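Local coordinates for pyrroline carboxylate reductase (Plasmodium falciparum, PDB 2RCY) that reduces 1-pyrroline-5-carboxylate to proline, the closing step of proline synthesis, and binds NADP as its coenzyme, at the interface of chains A and B. Numbering follows the deposited sequence. Chains: chain A/B, Pyrroline carboxylate reductase.

Contacts 1 and 2 are neighbouring patches of one two-fold symmetric dimer interface, the centres of their C-alpha atoms about 8 Å apart. Both set helix 169-186 of chain B against helix 191-211 of chain A, and both include A:Ser205 and B:Val173. In contact 1 the two copies of helix 169-186 also meet each other through their phenylalanines, and helix 242-260 joins in. Contact 2 continues along helix 191-211 to the start of helix 216-223. Successive residues of one helix, B:Val173 and B:Tyr174, thus reach different parts of the partner, and symmetry repeats each patch with the chains exchanged.

Contact 1: the interface of chains A and B. Residues chain A 176, 180, 201-202, 205, 242; chain B 169, 172-173, 176.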
# COMPACT_ATOMS: atom_id res chain seq x y z
N PHE A 176 6.85 -21.72 6.50
CA PHE A 176 6.76 -22.03 5.07
C PHE A 176 5.97 -23.32 4.87
O PHE A 176 4.99 -23.34 4.11
CB PHE A 176 8.18 -22.15 4.49
CG PHE A 176 8.23 -22.26 2.99
CD1 PHE A 176 7.79 -21.22 2.18
CD2 PHE A 176 8.77 -23.39 2.39
CE1 PHE A 176 7.86 -21.31 0.80
CE2 PHE A 176 8.85 -23.49 1.00
CZ PHE A 176 8.39 -22.45 0.20
N LEU A 180 2.15 -23.72 3.21
CA LEU A 180 1.93 -24.59 2.06
C LEU A 180 0.83 -25.61 2.32
O LEU A 180 -0.01 -25.85 1.45
CB LEU A 180 3.23 -25.29 1.65
CG LEU A 180 4.30 -24.47 0.93
CD1 LEU A 180 5.65 -25.14 1.05
CD2 LEU A 180 3.94 -24.24 -0.54
N THR A 201 8.18 -32.52 -1.43
CA THR A 201 8.53 -31.49 -2.41
C THR A 201 9.77 -30.70 -1.97
O THR A 201 10.63 -30.38 -2.79
CB THR A 201 7.34 -30.54 -2.68
OG1 THR A 201 6.24 -31.30 -3.19
CG2 THR A 201 7.71 -29.48 -3.70
N ILE A 202 9.85 -30.41 -0.67
CA ILE A 202 10.99 -29.68 -0.11
C ILE A 202 12.24 -30.57 -0.06
O ILE A 202 13.33 -30.12 -0.42
CB ILE A 202 10.68 -29.09 1.29
CG1 ILE A 202 9.50 -28.12 1.20
CG2 ILE A 202 11.90 -28.38 1.85
CD1 ILE A 202 8.94 -27.69 2.55
N SER A 205 13.68 -30.83 -3.49
CA SER A 205 14.25 -29.55 -3.92
C SER A 205 15.63 -29.29 -3.33
O SER A 205 16.54 -28.86 -4.04
CB SER A 205 13.30 -28.40 -3.57
OG SER A 205 12.04 -28.58 -4.17
N PHE A 242 7.90 -11.78 -2.18
CA PHE A 242 8.28 -12.96 -1.40
C PHE A 242 9.75 -12.93 -1.00
O PHE A 242 10.10 -13.18 0.15
CB PHE A 242 7.96 -14.24 -2.19
CG PHE A 242 8.38 -15.51 -1.50
CD1 PHE A 242 7.63 -16.02 -0.44
CD2 PHE A 242 9.50 -16.20 -1.92
CE1 PHE A 242 8.01 -17.20 0.19
CE2 PHE A 242 9.89 -17.39 -1.30
CZ PHE A 242 9.14 -17.88 -0.24
N GLY B 169 5.70 -26.68 -6.67
CA GLY B 169 6.34 -26.53 -5.37
C GLY B 169 7.84 -26.32 -5.32
O GLY B 169 8.30 -25.46 -4.57
N TYR B 172 8.91 -22.74 -5.71
CA TYR B 172 8.67 -21.95 -4.50
C TYR B 172 9.80 -22.15 -3.51
O TYR B 172 10.28 -21.19 -2.90
CB TYR B 172 7.33 -22.30 -3.84
CG TYR B 172 6.13 -22.33 -4.76
CD1 TYR B 172 5.12 -23.28 -4.58
CD2 TYR B 172 5.99 -21.42 -5.80
CE1 TYR B 172 4.01 -23.31 -5.41
CE2 TYR B 172 4.89 -21.45 -6.65
CZ TYR B 172 3.91 -22.39 -6.44
OH TYR B 172 2.81 -22.42 -7.28
N VAL B 173 10.23 -23.41 -3.35
CA VAL B 173 11.32 -23.77 -2.45
C VAL B 173 12.65 -23.20 -2.95
O VAL B 173 13.43 -22.67 -2.16
CB VAL B 173 11.43 -25.31 -2.24
CG1 VAL B 173 12.49 -25.64 -1.18
CG2 VAL B 173 10.09 -25.90 -1.84
N PHE B 176 12.72 -19.68 -2.18
CA PHE B 176 12.87 -19.58 -0.73
C PHE B 176 14.33 -19.74 -0.32
O PHE B 176 14.86 -18.94 0.45
CB PHE B 176 11.98 -20.62 -0.03
CG PHE B 176 11.94 -20.50 1.47
CD1 PHE B 176 11.53 -19.31 2.07
CD2 PHE B 176 12.29 -21.57 2.27
CE1 PHE B 176 11.49 -19.20 3.46
CE2 PHE B 176 12.25 -21.47 3.66
CZ PHE B 176 11.85 -20.28 4.26
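With CG swung opposite the backbone N in both copies (chi1 -171° in A:Phe176, -173° in B:Phe176), the two phenylalanine side chains leave their helices in matching fashion and run antiparallel, overlapping side by side. Their rings stack face to face, the planes only 6° apart and the ring centroids 4.3 Å from each other, CG of each lying above the centre of the other. Behind this stack, CD1 of A:Leu180 lies on the far face of A:Phe176, toward its rim, so that ring is sandwiched between its own helix neighbour and its twin. Around the rim, B:Val173 reaches A:Phe176 in the ring plane, where CG2 of B:Val173 is 3.9 Å from CE2 of A:Phe176, while CZ of A:Phe176 lies 3.8 Å from the backbone O of B:Tyr172. The A:Phe242 side chain runs roughly perpendicular to that of B:Phe176 and presents its ring edge to the backbone N of B:Phe176; CZ of A:Phe242 is 3.6 Å from CD1 of B:Phe176.

B:Val173 is the wedge between the phenylalanine stack and helix 191-211. Its CG2 also packs on CG1 of A:Ile202 at 3.8 Å, and its CG1 meets CB of A:Ser205 at 3.7 Å. The A:Ser205 hydroxyl OG is tied back along its own helix, donating to the backbone O of A:Thr201 at 2.7 Å, which directs the polar end of this side chain to its own helix. One turn away, CG2 of A:Thr201 rests 3.7 Å from CA of B:Gly169, a side-chain methyl against bare backbone.

The patch lies in the helical dimerisation region of the reductase, where helices 169-186 from the two chains pair beside helices 191-211 and 242-260.

Contact 2: the interface of chains A and B. Residues chain A 205-206, 208-209, 216; chain B 173-174, 177.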
# COMPACT_ATOMS: atom_id res chain seq x y z
N SER A 205 13.68 -30.83 -3.49
CA SER A 205 14.25 -29.55 -3.92
C SER A 205 15.63 -29.29 -3.33
O SER A 205 16.54 -28.86 -4.04
CB SER A 205 13.30 -28.40 -3.57
OG SER A 205 12.04 -28.58 -4.17
N VAL A 206 15.78 -29.56 -2.03
CA VAL A 206 17.06 -29.43 -1.33
C VAL A 206 18.12 -30.35 -1.95
O VAL A 206 19.25 -29.92 -2.20
CB VAL A 206 16.91 -29.70 0.19
CG1 VAL A 206 18.26 -29.76 0.89
CG2 VAL A 206 16.04 -28.64 0.84
N MSE A 208 18.18 -31.54 -4.97
CA MSE A 208 18.50 -31.02 -6.30
C MSE A 208 19.58 -29.94 -6.25
O MSE A 208 20.48 -29.92 -7.08
CB MSE A 208 17.24 -30.46 -6.98
CG MSE A 208 16.24 -31.50 -7.45
SE MSE A 208 16.80 -32.52 -9.02
CE MSE A 208 17.32 -31.06 -10.19
N VAL A 209 19.48 -29.05 -5.26
CA VAL A 209 20.46 -27.98 -5.06
C VAL A 209 21.83 -28.56 -4.73
O VAL A 209 22.85 -28.12 -5.28
CB VAL A 209 20.01 -26.98 -3.95
CG1 VAL A 209 21.03 -25.86 -3.78
CG2 VAL A 209 18.64 -26.40 -4.27
N VAL A 216 20.74 -22.45 -7.96
CA VAL A 216 19.34 -22.50 -7.52
C VAL A 216 18.35 -21.83 -8.47
O VAL A 216 17.23 -22.32 -8.66
CB VAL A 216 19.13 -21.89 -6.10
CG1 VAL A 216 19.56 -22.86 -5.03
CG2 VAL A 216 19.86 -20.56 -5.95
N VAL B 173 10.23 -23.41 -3.35
CA VAL B 173 11.32 -23.77 -2.45
C VAL B 173 12.65 -23.20 -2.95
O VAL B 173 13.43 -22.67 -2.16
CB VAL B 173 11.43 -25.31 -2.24
CG1 VAL B 173 12.49 -25.64 -1.18
CG2 VAL B 173 10.09 -25.90 -1.84
N TYR B 174 12.91 -23.31 -4.26
CA TYR B 174 14.13 -22.77 -4.85
C TYR B 174 14.27 -21.27 -4.59
O TYR B 174 15.35 -20.80 -4.24
CB TYR B 174 14.23 -23.05 -6.35
CG TYR B 174 14.40 -24.51 -6.72
CD1 TYR B 174 15.20 -25.37 -5.96
CD2 TYR B 174 13.79 -25.03 -7.86
CE1 TYR B 174 15.36 -26.71 -6.31
CE2 TYR B 174 13.95 -26.35 -8.22
CZ TYR B 174 14.72 -27.19 -7.44
OH TYR B 174 14.86 -28.51 -7.82
N ILE B 177 14.99 -20.77 -0.87
CA ILE B 177 16.42 -21.02 -0.67
C ILE B 177 17.25 -19.84 -1.20
O ILE B 177 18.17 -19.36 -0.52
CB ILE B 177 16.86 -22.34 -1.37
CG1 ILE B 177 16.23 -23.55 -0.67
CG2 ILE B 177 18.38 -22.48 -1.39
CD1 ILE B 177 16.26 -24.84 -1.48
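B:Tyr174 reaches across to A:Ser205, A:Met208 and A:Val209 on helix 191-211 of chain A, as part of the all-helical dimerisation region typical of the pyrroline-5-carboxylate reductase family. With chi1 at -68° its ring projects on the backbone-N side, away from the carbonyl carbon, and the side chain runs across the partner helix, presenting a different part of itself to each residue there. The phenol oxygen OH of B:Tyr174 comes within 3.2 Å of CB of A:Met208, a selenomethionine here, and nearly as close to CG. The two side chains meet at a slant, in van der Waals contact of the oxygen with the aliphatic stem, and the selenomethionine chain is bent at chi2 and chi3, so that it curls round beyond the phenol oxygen. Farther back, CE1 of B:Tyr174 approaches the backbone O of A:Ser205 at 3.3 Å, a close contact of aromatic carbon with carbonyl.

A:Ser205 CB and the backbone O of A:Val216 lie on opposite sides of the tyrosine ring plane, both toward its rim. CB of A:Ser205 is 3.8 Å from CE1 of B:Tyr174, and the O of A:Val216 stands 3.9 Å from CB of B:Tyr174. CG2 of A:Val209 packs beside CD1 and CE1 of the ring, 3.9 Å from CE1 of B:Tyr174. A:Val209 and B:Tyr174 run antiparallel, so the valine methyl runs beside the ring instead of meeting it head on.

One turn along its helix, B:Ile177 uses its two branches separately. Its chi1 of -67° sets CG1 opposite the carbonyl carbon and CG2 opposite the backbone N, spreading the branches toward different helices. CD1 of B:Ile177, at the end of the longer branch, touches CG2 of A:Val209 at 4.0 Å, so that one valine methyl bridges B:Tyr174 and B:Ile177. The short branch turns to helix 216-223, where CG2 of B:Ile177 packs 3.8 Å from CG1 of A:Val216.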